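Local structure of glycoprotein (Chandipura virus, 5MDM) at residues F41-P46 against W235-D239; Y191-I197 against I244-H248; F204-H209 against I228-E234; S312-A318 against A329-R335. The protein probably attaches the virus to host receptors and, when triggered by endosomal acidity, drives fusion of the viral and endosomal membranes as a class III fusion glycoprotein. All coordinates share one frame. Residue numbers count along the deposited sequence, not the author numbering.

Contact 1. Residues F41-P46 against W235-D239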
loop_
_atom_site.group_PDB
_atom_site.type_symbol
_atom_site.label_atom_id
_atom_site.label_comp_id
_atom_site.label_asym_id
_atom_site.label_seq_id
_atom_site.Cartn_x
_atom_site.Cartn_y
_atom_site.Cartn_z
ATOM N N PHE A 41 -10.223 27.700 -14.752
ATOM C CA PHE A 41 -9.058 27.903 -15.601
ATOM C C PHE A 41 -8.344 26.578 -15.870
ATOM O O PHE A 41 -8.344 25.681 -15.023
ATOM C CB PHE A 41 -8.105 28.937 -14.990
ATOM C CG PHE A 41 -7.560 28.551 -13.651
ATOM C CD1 PHE A 41 -6.326 27.920 -13.545
ATOM C CD2 PHE A 41 -8.272 28.828 -12.491
ATOM C CE1 PHE A 41 -5.812 27.561 -12.301
ATOM C CE2 PHE A 41 -7.768 28.468 -11.236
ATOM C CZ PHE A 41 -6.535 27.836 -11.145
ATOM N N LEU A 42 -7.759 26.451 -17.061
ATOM C CA LEU A 42 -7.013 25.246 -17.407
ATOM C C LEU A 42 -5.765 25.156 -16.556
ATOM O O LEU A 42 -5.034 26.132 -16.404
ATOM C CB LEU A 42 -6.627 25.247 -18.877
ATOM C CG LEU A 42 -5.836 24.045 -19.377
ATOM C CD1 LEU A 42 -6.596 22.755 -19.151
ATOM C CD2 LEU A 42 -5.549 24.219 -20.841
ATOM N N SER A 43 -5.521 23.984 -15.991
ATOM C CA SER A 43 -4.388 23.829 -15.097
ATOM C C SER A 43 -3.677 22.495 -15.290
ATOM O O SER A 43 -3.984 21.719 -16.196
ATOM C CB SER A 43 -4.830 24.005 -13.640
ATOM O OG SER A 43 -3.752 23.824 -12.740
ATOM N N SER A 44 -2.715 22.244 -14.419
ATOM C CA SER A 44 -1.882 21.071 -14.516
ATOM C C SER A 44 -1.559 20.665 -13.091
ATOM O O SER A 44 -1.365 21.523 -12.231
ATOM C CB SER A 44 -0.611 21.424 -15.289
ATOM O OG SER A 44 0.287 20.336 -15.344
ATOM N N THR A 45 -1.520 19.367 -12.824
ATOM C CA THR A 45 -1.192 18.907 -11.479
ATOM C C THR A 45 -0.291 17.680 -11.518
ATOM O O THR A 45 -0.479 16.791 -12.349
ATOM C CB THR A 45 -2.465 18.657 -10.619
ATOM O OG1 THR A 45 -2.134 18.764 -9.233
ATOM C CG2 THR A 45 -3.077 17.293 -10.890
ATOM N N PRO A 46 0.718 17.643 -10.632
ATOM C CA PRO A 46 1.664 16.524 -10.584
ATOM C C PRO A 46 1.003 15.250 -10.064
ATOM O O PRO A 46 0.359 15.267 -9.020
ATOM C CB PRO A 46 2.730 17.018 -9.610
ATOM C CG PRO A 46 2.026 17.999 -8.760
ATOM C CD PRO A 46 1.045 18.681 -9.646
ATOM N N TRP A 235 -0.478 20.732 -5.395
ATOM C CA TRP A 235 -0.117 21.889 -6.209
ATOM C C TRP A 235 -0.804 21.856 -7.572
ATOM O O TRP A 235 -0.867 20.819 -8.232
ATOM C CB TRP A 235 1.407 21.917 -6.374
ATOM C CG TRP A 235 1.971 23.052 -7.160
ATOM C CD1 TRP A 235 2.499 24.211 -6.665
ATOM C CD2 TRP A 235 2.115 23.124 -8.582
ATOM N NE1 TRP A 235 2.941 25.009 -7.691
ATOM C CE2 TRP A 235 2.719 24.363 -8.878
ATOM C CE3 TRP A 235 1.785 22.266 -9.634
ATOM C CZ2 TRP A 235 2.999 24.763 -10.185
ATOM C CZ3 TRP A 235 2.062 22.670 -10.932
ATOM C CH2 TRP A 235 2.665 23.906 -11.194
ATOM N N VAL A 236 -1.339 22.990 -7.995
ATOM C CA VAL A 236 -1.839 23.080 -9.361
ATOM C C VAL A 236 -1.177 24.265 -10.037
ATOM O O VAL A 236 -0.773 25.209 -9.371
ATOM C CB VAL A 236 -3.380 23.205 -9.438
ATOM C CG1 VAL A 236 -4.048 22.005 -8.772
ATOM C CG2 VAL A 236 -3.852 24.514 -8.822
ATOM N N SER A 237 -1.051 24.208 -11.357
ATOM C CA SER A 237 -0.374 25.263 -12.090
ATOM C C SER A 237 -1.315 26.433 -12.345
ATOM O O SER A 237 -2.509 26.242 -12.571
ATOM C CB SER A 237 0.167 24.720 -13.407
ATOM O OG SER A 237 -0.888 24.245 -14.216
ATOM N N LEU A 238 -0.767 27.645 -12.304
ATOM C CA LEU A 238 -1.540 28.856 -12.553
ATOM C C LEU A 238 -0.630 29.941 -13.097
ATOM O O LEU A 238 0.302 30.364 -12.410
ATOM C CB LEU A 238 -2.174 29.333 -11.252
ATOM C CG LEU A 238 -2.831 30.710 -11.239
ATOM C CD1 LEU A 238 -3.950 30.770 -12.254
ATOM C CD2 LEU A 238 -3.359 30.998 -9.847
ATOM N N ASP A 239 -0.886 30.397 -14.322
ATOM C CA ASP A 239 -0.029 31.429 -14.919
ATOM C C ASP A 239 -0.496 32.850 -14.619
ATOM O O ASP A 239 -1.660 33.081 -14.270
ATOM C CB ASP A 239 0.127 31.241 -16.428
ATOM C CG ASP A 239 -1.176 31.387 -17.161
ATOM O OD1 ASP A 239 -2.220 31.003 -16.587
ATOM O OD2 ASP A 239 -1.157 31.886 -18.308
#
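Hydroxyl groups can do the joining where two strands meet obliquely, as strands 41-46 and 235-237 do at 140° with their axes 4.5 Å apart. A single backbone bond connects them, from Ser237 N to Ser44 O (2.8 Å), and the same carbonyl receives Val236 CA in a CA-H...O contact of 3.3 Å. Side-chain hydroxyls supply the stronger remaining bonds: Ser43 OG donates to Ser237 O at 2.7 Å and Thr45 OG1 to Trp235 O at 2.6 Å. Apolar contacts lie beyond. At one end Leu238 CD1 sits over the Phe41 ring, 4.0 Å from its centroid, a CH-pi contact; at the other, Pro46 CD meets Trp235 CE3 at 3.7 Å. Ser44 OG bonds Arg225, linking 41-46, in the region assigned by similarity to the fusion peptide, to the sheet of 218-222, 225-229 and 235-237; Trp235 NE1 bonds Leu220 O within it. Hydroxyl donors thus reach two backbone carbonyls, Ser237 O and Trp235 O, where the oblique crossing forms no regular ladder between two sheets.

Contact 2. Residues Y191-I197 against I244-H248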
loop_
_atom_site.group_PDB
_atom_site.type_symbol
_atom_site.label_atom_id
_atom_site.label_comp_id
_atom_site.label_asym_id
_atom_site.label_seq_id
_atom_site.Cartn_x
_atom_site.Cartn_y
_atom_site.Cartn_z
ATOM N N TYR A 191 -16.059 32.296 -5.528
ATOM C CA TYR A 191 -15.858 33.504 -4.749
ATOM C C TYR A 191 -17.137 34.308 -4.626
ATOM O O TYR A 191 -18.063 34.137 -5.418
ATOM C CB TYR A 191 -14.769 34.363 -5.384
ATOM C CG TYR A 191 -15.082 34.831 -6.788
ATOM C CD1 TYR A 191 -15.694 36.054 -7.014
ATOM C CD2 TYR A 191 -14.751 34.053 -7.886
ATOM C CE1 TYR A 191 -15.971 36.482 -8.296
ATOM C CE2 TYR A 191 -15.026 34.472 -9.169
ATOM C CZ TYR A 191 -15.633 35.686 -9.371
ATOM O OH TYR A 191 -15.905 36.105 -10.651
ATOM N N ASP A 192 -17.180 35.192 -3.634
ATOM C CA ASP A 192 -18.350 36.028 -3.424
ATOM C C ASP A 192 -18.487 37.033 -4.566
ATOM O O ASP A 192 -17.605 37.866 -4.787
ATOM C CB ASP A 192 -18.272 36.736 -2.071
ATOM C CG ASP A 192 -19.614 37.268 -1.618
ATOM O OD1 ASP A 192 -19.953 37.082 -0.430
ATOM O OD2 ASP A 192 -20.329 37.869 -2.449
ATOM N N LYS A 193 -19.598 36.933 -5.287
ATOM C CA LYS A 193 -19.846 37.721 -6.492
ATOM C C LYS A 193 -19.785 39.223 -6.231
ATOM O O LYS A 193 -19.379 40.000 -7.094
ATOM C CB LYS A 193 -21.218 37.354 -7.061
ATOM C CG LYS A 193 -21.531 37.955 -8.411
ATOM C CD LYS A 193 -23.017 37.827 -8.732
ATOM C CE LYS A 193 -23.473 36.374 -8.766
ATOM N NZ LYS A 193 -24.928 36.264 -9.077
ATOM N N THR A 194 -20.181 39.621 -5.027
ATOM C CA THR A 194 -20.341 41.028 -4.691
ATOM C C THR A 194 -19.050 41.664 -4.184
ATOM O O THR A 194 -18.691 42.767 -4.594
ATOM C CB THR A 194 -21.427 41.201 -3.623
ATOM O OG1 THR A 194 -20.816 41.299 -2.330
ATOM C CG2 THR A 194 -22.377 40.011 -3.646
ATOM N N LYS A 195 -18.359 40.967 -3.286
ATOM C CA LYS A 195 -17.135 41.486 -2.684
ATOM C C LYS A 195 -15.989 41.536 -3.690
ATOM O O LYS A 195 -16.060 40.936 -4.763
ATOM C CB LYS A 195 -16.721 40.633 -1.480
ATOM C CG LYS A 195 -17.837 40.362 -0.484
ATOM C CD LYS A 195 -17.346 39.537 0.699
ATOM C CE LYS A 195 -18.419 39.432 1.779
ATOM N NZ LYS A 195 -17.907 38.854 3.055
ATOM N N GLU A 196 -14.935 42.259 -3.332
ATOM C CA GLU A 196 -13.720 42.323 -4.134
ATOM C C GLU A 196 -12.949 41.012 -4.008
ATOM O O GLU A 196 -12.756 40.507 -2.902
ATOM C CB GLU A 196 -12.850 43.488 -3.663
ATOM C CG GLU A 196 -11.559 43.673 -4.441
ATOM C CD GLU A 196 -11.793 44.225 -5.831
ATOM O OE1 GLU A 196 -11.243 45.303 -6.142
ATOM O OE2 GLU A 196 -12.523 43.579 -6.612
ATOM N N ILE A 197 -12.510 40.465 -5.138
ATOM C CA ILE A 197 -11.806 39.185 -5.144
ATOM C C ILE A 197 -10.497 39.235 -4.345
ATOM O O ILE A 197 -9.682 40.144 -4.515
ATOM C CB ILE A 197 -11.546 38.683 -6.592
ATOM C CG1 ILE A 197 -10.928 37.285 -6.585
ATOM C CG2 ILE A 197 -10.671 39.648 -7.365
ATOM C CD1 ILE A 197 -11.942 36.177 -6.677
ATOM N N ILE A 244 -9.378 36.277 -12.877
ATOM C CA ILE A 244 -10.605 35.927 -12.177
ATOM C C ILE A 244 -11.216 37.232 -11.707
ATOM O O ILE A 244 -10.520 38.064 -11.124
ATOM C CB ILE A 244 -10.333 35.029 -10.956
ATOM C CG1 ILE A 244 -9.804 33.662 -11.399
ATOM C CG2 ILE A 244 -11.590 34.870 -10.113
ATOM C CD1 ILE A 244 -10.764 32.865 -12.259
ATOM N N GLN A 245 -12.512 37.407 -11.960
ATOM C CA GLN A 245 -13.182 38.692 -11.755
ATOM C C GLN A 245 -12.394 39.788 -12.457
ATOM O O GLN A 245 -12.142 40.851 -11.890
ATOM C CB GLN A 245 -13.352 39.017 -10.268
ATOM C CG GLN A 245 -14.436 40.053 -9.990
ATOM C CD GLN A 245 -14.594 40.359 -8.515
ATOM O OE1 GLN A 245 -13.647 40.782 -7.852
ATOM N NE2 GLN A 245 -15.798 40.146 -7.993
ATOM N N GLU A 246 -11.989 39.487 -13.689
ATOM C CA GLU A 246 -11.252 40.409 -14.551
ATOM C C GLU A 246 -9.983 40.968 -13.906
ATOM O O GLU A 246 -9.570 42.089 -14.188
ATOM C CB GLU A 246 -12.169 41.527 -15.053
ATOM C CG GLU A 246 -13.273 41.033 -15.976
ATOM C CD GLU A 246 -14.220 42.135 -16.412
ATOM O OE1 GLU A 246 -15.278 41.810 -16.990
ATOM O OE2 GLU A 246 -13.909 43.324 -16.180
ATOM N N LYS A 247 -9.365 40.176 -13.041
ATOM C CA LYS A 247 -8.112 40.566 -12.409
ATOM C C LYS A 247 -7.181 39.368 -12.389
ATOM O O LYS A 247 -7.633 38.232 -12.239
ATOM C CB LYS A 247 -8.352 41.043 -10.973
ATOM C CG LYS A 247 -9.240 42.268 -10.838
ATOM C CD LYS A 247 -9.678 42.447 -9.398
ATOM C CE LYS A 247 -8.495 42.311 -8.447
ATOM N NZ LYS A 247 -8.908 42.310 -7.013
ATOM N N HIS A 248 -5.887 39.632 -12.550
ATOM C CA HIS A 248 -4.848 38.617 -12.389
ATOM C C HIS A 248 -5.044 37.764 -11.120
ATOM O O HIS A 248 -5.038 38.282 -10.002
ATOM C CB HIS A 248 -3.493 39.314 -12.342
ATOM C CG HIS A 248 -3.497 40.574 -11.529
ATOM N ND1 HIS A 248 -3.886 41.792 -12.044
ATOM C CD2 HIS A 248 -3.175 40.801 -10.232
ATOM C CE1 HIS A 248 -3.799 42.715 -11.103
ATOM N NE2 HIS A 248 -3.366 42.142 -9.995
#
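Neither segment is regular for long. After strand residues Tyr191 and Asp192 the chain 191-197 runs into a loop, opened by an Asx turn in which Asp192 OD2 accepts from Thr194 N at 3.1 Å. Segment 244-248 folds back on itself: Ile244 N to Lys247 O (2.7 Å) and Lys247 N to Ile244 O (3.1 Å) close a tight hairpin, with Gln245 and Glu246 both at positive phi. The backbones stay well apart, Ile197 CA to Gln245 CA being 6.8 Å, so side chains span the gap. Gln245 OE1 accepts from Ile197 N at 3.0 Å, and its NE2 donates weakly to Lys195 O at 3.3 Å. Lys247 NZ adds a weak bond to Ile197 O (3.4 Å) and a long salt bridge to Glu196 OE2 (3.9 Å). Ile244 CG2 packs on Tyr191 CE2 (3.6 Å) and Ile197 CD1 (3.7 Å). A two-residue beta-hairpin turn, in a region assigned by similarity to trimerization, thus meets the loop after strand 180-192.

Contact 3. Residues F204-H209 against I228-E234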
loop_
_atom_site.group_PDB
_atom_site.type_symbol
_atom_site.label_atom_id
_atom_site.label_comp_id
_atom_site.label_asym_id
_atom_site.label_seq_id
_atom_site.Cartn_x
_atom_site.Cartn_y
_atom_site.Cartn_z
ATOM N N PHE A 204 -10.980 26.827 -4.026
ATOM C CA PHE A 204 -10.649 26.044 -5.211
ATOM C C PHE A 204 -11.293 24.655 -5.210
ATOM O O PHE A 204 -11.371 23.992 -4.174
ATOM C CB PHE A 204 -9.136 25.895 -5.351
ATOM C CG PHE A 204 -8.422 27.185 -5.577
ATOM C CD1 PHE A 204 -8.372 27.748 -6.835
ATOM C CD2 PHE A 204 -7.793 27.834 -4.535
ATOM C CE1 PHE A 204 -7.710 28.937 -7.048
ATOM C CE2 PHE A 204 -7.129 29.021 -4.744
ATOM C CZ PHE A 204 -7.092 29.573 -6.000
ATOM N N LYS A 205 -11.750 24.227 -6.383
ATOM C CA LYS A 205 -12.290 22.890 -6.568
ATOM C C LYS A 205 -11.649 22.289 -7.807
ATOM O O LYS A 205 -11.288 23.006 -8.736
ATOM C CB LYS A 205 -13.812 22.945 -6.743
ATOM C CG LYS A 205 -14.519 23.682 -5.626
ATOM C CD LYS A 205 -15.884 24.188 -6.047
ATOM C CE LYS A 205 -16.507 25.012 -4.928
ATOM N NZ LYS A 205 -17.901 25.446 -5.231
ATOM N N SER A 206 -11.492 20.974 -7.815
ATOM C CA SER A 206 -11.108 20.268 -9.022
ATOM C C SER A 206 -11.567 18.835 -8.863
ATOM O O SER A 206 -12.066 18.466 -7.811
ATOM C CB SER A 206 -9.602 20.328 -9.239
ATOM O OG SER A 206 -8.955 19.284 -8.540
ATOM N N LYS A 207 -11.400 18.019 -9.893
ATOM C CA LYS A 207 -11.848 16.634 -9.803
ATOM C C LYS A 207 -11.016 15.883 -8.769
ATOM O O LYS A 207 -11.372 14.783 -8.348
ATOM C CB LYS A 207 -11.804 15.943 -11.179
ATOM C CG LYS A 207 -10.428 15.500 -11.666
ATOM C CD LYS A 207 -10.279 15.788 -13.141
ATOM C CE LYS A 207 -9.553 14.680 -13.883
ATOM N NZ LYS A 207 -10.513 13.778 -14.593
ATOM N N TYR A 208 -9.919 16.508 -8.351
ATOM C CA TYR A 208 -8.965 15.908 -7.431
ATOM C C TYR A 208 -8.879 16.675 -6.119
ATOM O O TYR A 208 -8.256 16.219 -5.164
ATOM C CB TYR A 208 -7.587 15.925 -8.076
ATOM C CG TYR A 208 -7.454 15.042 -9.283
ATOM C CD1 TYR A 208 -8.009 13.773 -9.305
ATOM C CD2 TYR A 208 -6.759 15.474 -10.397
ATOM C CE1 TYR A 208 -7.877 12.961 -10.408
ATOM C CE2 TYR A 208 -6.623 14.670 -11.504
ATOM C CZ TYR A 208 -7.186 13.415 -11.503
ATOM O OH TYR A 208 -7.060 12.613 -12.604
ATOM N N HIS A 209 -9.482 17.856 -6.084
ATOM C CA HIS A 209 -9.337 18.740 -4.940
ATOM C C HIS A 209 -10.674 19.215 -4.404
ATOM O O HIS A 209 -11.414 19.923 -5.080
ATOM C CB HIS A 209 -8.464 19.929 -5.313
ATOM C CG HIS A 209 -7.134 19.535 -5.867
ATOM N ND1 HIS A 209 -6.897 19.424 -7.219
ATOM C CD2 HIS A 209 -5.976 19.203 -5.253
ATOM C CE1 HIS A 209 -5.645 19.052 -7.415
ATOM N NE2 HIS A 209 -5.064 18.910 -6.239
ATOM N N ILE A 228 0.028 27.236 -7.485
ATOM C CA ILE A 228 -0.366 27.429 -6.115
ATOM C C ILE A 228 -0.369 26.092 -5.394
ATOM O O ILE A 228 -0.804 25.066 -5.942
ATOM C CB ILE A 228 -1.741 28.101 -6.032
ATOM C CG1 ILE A 228 -2.700 27.461 -7.038
ATOM C CG2 ILE A 228 -1.617 29.586 -6.323
ATOM C CD1 ILE A 228 -4.071 28.096 -7.066
ATOM N N LYS A 229 0.173 26.110 -4.183
ATOM C CA LYS A 229 0.076 24.991 -3.274
ATOM C C LYS A 229 -1.140 25.205 -2.389
ATOM O O LYS A 229 -1.297 26.250 -1.740
ATOM C CB LYS A 229 1.339 24.848 -2.422
ATOM C CG LYS A 229 1.347 23.600 -1.551
ATOM C CD LYS A 229 2.480 23.630 -0.540
ATOM C CE LYS A 229 1.948 23.584 0.886
ATOM N NZ LYS A 229 0.934 24.655 1.137
ATOM N N PHE A 230 -1.999 24.196 -2.403
ATOM C CA PHE A 230 -3.184 24.119 -1.573
ATOM C C PHE A 230 -2.821 23.750 -0.131
ATOM O O PHE A 230 -1.747 23.194 0.120
ATOM C CB PHE A 230 -4.091 23.046 -2.160
ATOM C CG PHE A 230 -4.700 23.424 -3.471
ATOM C CD1 PHE A 230 -4.976 24.749 -3.757
ATOM C CD2 PHE A 230 -5.000 22.457 -4.417
ATOM C CE1 PHE A 230 -5.540 25.108 -4.969
ATOM C CE2 PHE A 230 -5.559 22.806 -5.634
ATOM C CZ PHE A 230 -5.831 24.136 -5.910
ATOM N N PRO A 231 -3.720 24.048 0.823
ATOM C CA PRO A 231 -3.504 23.739 2.241
ATOM C C PRO A 231 -3.166 22.270 2.490
ATOM O O PRO A 231 -2.553 21.962 3.506
ATOM C CB PRO A 231 -4.852 24.066 2.876
ATOM C CG PRO A 231 -5.444 25.086 1.999
ATOM C CD PRO A 231 -4.973 24.793 0.610
ATOM N N ASN A 232 -3.560 21.378 1.587
ATOM C CA ASN A 232 -3.227 19.966 1.742
ATOM C C ASN A 232 -1.871 19.629 1.122
ATOM O O ASN A 232 -1.500 18.464 1.000
ATOM C CB ASN A 232 -4.338 19.075 1.175
ATOM C CG ASN A 232 -4.376 19.073 -0.337
ATOM O OD1 ASN A 232 -3.926 20.013 -0.985
ATOM N ND2 ASN A 232 -4.917 18.003 -0.908
ATOM N N GLY A 233 -1.135 20.657 0.721
ATOM C CA GLY A 233 0.209 20.461 0.225
ATOM C C GLY A 233 0.278 20.052 -1.225
ATOM O O GLY A 233 1.366 19.852 -1.765
ATOM N N GLU A 234 -0.880 19.921 -1.861
ATOM C CA GLU A 234 -0.929 19.609 -3.285
ATOM C C GLU A 234 -0.847 20.882 -4.131
ATOM O O GLU A 234 -1.110 21.981 -3.647
ATOM C CB GLU A 234 -2.177 18.795 -3.607
ATOM C CG GLU A 234 -2.239 17.489 -2.842
ATOM C CD GLU A 234 -3.343 16.584 -3.327
ATOM O OE1 GLU A 234 -4.160 17.038 -4.148
ATOM O OE2 GLU A 234 -3.395 15.417 -2.893
#
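An aromatic cluster of Phe204, His209 and Phe230 fills the space between strand 202-205 with the residues after it and the turn that links strands 225-229 and 235-237, and it illustrates how strands and turns can be packed together by rings rather than by backbone pairing. The nearest CA atoms, those of Phe204 and Phe230, are 8.5 Å apart. Phe230 directs its edge at the face of His209, an edge-to-face pair with centroids 4.9 Å apart and planes at 68°; its CD2 lies 3.5 Å from His209 CD2. The Phe204 and Phe230 rings meet obliquely, with Phe204 CD2 3.6 Å from Phe230 CE1, while Ile228 CD1 sits over the Phe204 ring, 3.9 Å from its centroid, in a CH-pi contact. Each side has its own local bonds. Residues 230-233 form a type I beta turn, Gly233 N bonding Phe230 O at 2.7 Å, and Asn232 OD1 accepts from Glu234 N (3.2 Å) in an Asx turn. On the other side Ser206 OG is 2.4 Å from His209 ND1, a very short hydrogen bond. Glu234 OE1 lies 2.9 Å from His209 NE2, while its OE2 accepts from Leu266 N. A buried imidazole thus has an aromatic edge against its face and oxygen atoms near both ring nitrogens, so apolar packing and polar surroundings meet in one side chain.

Contact 4. Residues S312-A318 against A329-R335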
loop_
_atom_site.group_PDB
_atom_site.type_symbol
_atom_site.label_atom_id
_atom_site.label_comp_id
_atom_site.label_asym_id
_atom_site.label_seq_id
_atom_site.Cartn_x
_atom_site.Cartn_y
_atom_site.Cartn_z
ATOM N N SER A 312 -18.981 17.088 2.687
ATOM C CA SER A 312 -18.169 18.181 2.167
ATOM C C SER A 312 -18.792 19.506 2.586
ATOM O O SER A 312 -19.994 19.573 2.844
ATOM C CB SER A 312 -18.111 18.104 0.646
ATOM O OG SER A 312 -19.392 18.360 0.091
ATOM N N PRO A 313 -17.980 20.571 2.660
ATOM C CA PRO A 313 -18.521 21.889 3.004
ATOM C C PRO A 313 -19.546 22.354 1.974
ATOM O O PRO A 313 -19.512 21.916 0.819
ATOM C CB PRO A 313 -17.289 22.793 2.964
ATOM C CG PRO A 313 -16.148 21.886 3.195
ATOM C CD PRO A 313 -16.515 20.597 2.532
ATOM N N GLY A 314 -20.457 23.223 2.397
ATOM C CA GLY A 314 -21.478 23.739 1.508
ATOM C C GLY A 314 -22.810 23.951 2.198
ATOM O O GLY A 314 -23.066 23.408 3.275
ATOM N N LYS A 315 -23.660 24.760 1.572
ATOM C CA LYS A 315 -25.010 24.971 2.063
ATOM C C LYS A 315 -25.766 23.654 1.949
ATOM O O LYS A 315 -25.847 23.070 0.871
ATOM C CB LYS A 315 -25.700 26.066 1.242
ATOM C CG LYS A 315 -27.131 26.380 1.655
ATOM C CD LYS A 315 -27.197 27.076 3.006
ATOM C CE LYS A 315 -28.642 27.306 3.439
ATOM N NZ LYS A 315 -28.719 27.985 4.762
ATOM N N GLY A 316 -26.293 23.170 3.066
ATOM C CA GLY A 316 -27.060 21.939 3.067
ATOM C C GLY A 316 -28.064 21.816 4.198
ATOM O O GLY A 316 -28.469 22.807 4.811
ATOM N N LEU A 317 -28.472 20.583 4.469
ATOM C CA LEU A 317 -29.409 20.299 5.542
ATOM C C LEU A 317 -28.804 19.312 6.527
ATOM O O LEU A 317 -27.999 18.461 6.157
ATOM C CB LEU A 317 -30.702 19.715 4.975
ATOM C CG LEU A 317 -31.438 20.547 3.926
ATOM C CD1 LEU A 317 -32.708 19.836 3.493
ATOM C CD2 LEU A 317 -31.757 21.924 4.470
ATOM N N ALA A 318 -29.192 19.430 7.789
ATOM C CA ALA A 318 -28.815 18.447 8.788
ATOM C C ALA A 318 -30.086 17.765 9.272
ATOM O O ALA A 318 -31.182 18.307 9.121
ATOM C CB ALA A 318 -28.083 19.107 9.937
ATOM N N ALA A 329 -32.840 20.704 9.377
ATOM C CA ALA A 329 -32.509 22.106 9.594
ATOM C C ALA A 329 -31.580 22.609 8.498
ATOM O O ALA A 329 -30.628 21.925 8.124
ATOM C CB ALA A 329 -31.874 22.299 10.955
ATOM N N HIS A 330 -31.867 23.796 7.972
ATOM C CA HIS A 330 -30.954 24.444 7.040
ATOM C C HIS A 330 -29.665 24.782 7.771
ATOM O O HIS A 330 -29.687 25.128 8.951
ATOM C CB HIS A 330 -31.573 25.712 6.449
ATOM C CG HIS A 330 -32.447 25.462 5.260
ATOM N ND1 HIS A 330 -33.774 25.108 5.371
ATOM C CD2 HIS A 330 -32.179 25.509 3.934
ATOM C CE1 HIS A 330 -34.288 24.950 4.164
ATOM N NE2 HIS A 330 -33.341 25.188 3.274
ATOM N N THR A 331 -28.542 24.667 7.073
ATOM C CA THR A 331 -27.256 25.012 7.662
ATOM C C THR A 331 -26.202 25.120 6.577
ATOM O O THR A 331 -26.451 24.774 5.427
ATOM C CB THR A 331 -26.795 23.958 8.685
ATOM O OG1 THR A 331 -25.638 24.439 9.376
ATOM C CG2 THR A 331 -26.459 22.649 7.991
ATOM N N ARG A 332 -25.029 25.617 6.941
ATOM C CA ARG A 332 -23.894 25.584 6.035
ATOM C C ARG A 332 -22.816 24.720 6.658
ATOM O O ARG A 332 -22.242 25.071 7.685
ATOM C CB ARG A 332 -23.369 26.993 5.733
ATOM C CG ARG A 332 -22.093 27.025 4.888
ATOM C CD ARG A 332 -21.990 28.285 4.020
ATOM N NE ARG A 332 -22.031 29.518 4.801
ATOM C CZ ARG A 332 -23.104 30.298 4.913
ATOM N NH1 ARG A 332 -24.232 29.977 4.291
ATOM N NH2 ARG A 332 -23.051 31.403 5.648
ATOM N N TYR A 333 -22.568 23.568 6.051
ATOM C CA TYR A 333 -21.506 22.696 6.514
ATOM C C TYR A 333 -20.160 23.358 6.255
ATOM O O TYR A 333 -19.958 24.009 5.229
ATOM C CB TYR A 333 -21.565 21.351 5.796
ATOM C CG TYR A 333 -22.714 20.463 6.206
ATOM C CD1 TYR A 333 -22.531 19.442 7.125
ATOM C CD2 TYR A 333 -23.979 20.635 5.665
ATOM C CE1 TYR A 333 -23.577 18.618 7.496
ATOM C CE2 TYR A 333 -25.032 19.816 6.030
ATOM C CZ TYR A 333 -24.822 18.809 6.946
ATOM O OH TYR A 333 -25.865 17.992 7.315
ATOM N N VAL A 334 -19.248 23.204 7.202
ATOM C CA VAL A 334 -17.888 23.685 7.042
ATOM C C VAL A 334 -16.927 22.599 7.495
ATOM O O VAL A 334 -17.313 21.678 8.221
ATOM C CB VAL A 334 -17.636 24.949 7.859
ATOM C CG1 VAL A 334 -18.578 26.060 7.419
ATOM C CG2 VAL A 334 -17.806 24.652 9.333
ATOM N N ARG A 335 -15.679 22.700 7.055
ATOM C CA ARG A 335 -14.676 21.712 7.415
ATOM C C ARG A 335 -14.119 22.010 8.797
ATOM O O ARG A 335 -13.712 23.134 9.093
ATOM C CB ARG A 335 -13.554 21.683 6.378
ATOM C CG ARG A 335 -12.376 20.800 6.738
ATOM C CD ARG A 335 -11.445 20.642 5.547
ATOM N NE ARG A 335 -12.117 19.985 4.425
ATOM C CZ ARG A 335 -12.030 20.385 3.161
ATOM N NH1 ARG A 335 -11.299 21.444 2.848
ATOM N NH2 ARG A 335 -12.676 19.725 2.210
#
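Antiparallel pairing in a beta hairpin joins 312-318, the start of one arm and the chain leading into it, to 329-335, within the stretch of sequence belonging to the rhabdovirus glycoprotein central domain. Three hydrogen-bonded pairs carry it: Gly314 N to Tyr333 O (3.0 Å) with Tyr333 N to Gly314 O (2.8 Å), Gly316 N to Thr331 O with Thr331 N to Gly316 O (both 2.9 Å), and Ala318 N to Ala329 O with Ala329 N to Ala318 O (both 2.9 Å). Lys315 with Arg332 and Leu317 with His330 are the non-hydrogen-bonded pairs between them. The hairpin, strands 316-322 and 325-338, belongs to an antiparallel sheet in which 325-338 also pairs with 2-7 and the residue after it, Val334 bonding Phe6 and Arg332 bonding Glu8 through their backbones. The chain turns a corner at Lys315. On the face that carries Thr331 and Ala318, the Tyr333 ring extends past Gly316, where a side chain would come tight against CE2, and its OH donates a very short bond to Leu317 O (2.5 Å) while also bonding Asn375. On the other face Leu317 CD2 stands over the His330 ring, 3.6 Å from its centroid, a CH-pi contact. Near the far end Pro313 CG lies over the guanidinium of Arg335, whose NH1 and NH2 bond the backbone oxygens of His211 and Ser210.

In the fold
From the N terminus, residues 41-46 come first and wait almost two hundred residues for 235-239, so contact 1 closes the longest loop. Contact 2 opens inside that loop at 191-197 but closes beyond it at 244-248, and the two therefore cross; contact 3 is nested within both. Contacts 1 and 3 touch, since strands 225-229 and 235-237 are sheet neighbours and Val236 packs on Phe230 and His209. Strands 36-49, 180-192 and 202-205, adjacent in one sheet, each supply a segment, tying that sheet to the three-stranded one and to the 243-248 hairpin. Contact 4 follows in series as a local hairpin, its centre about 21 Å from that of contact 3.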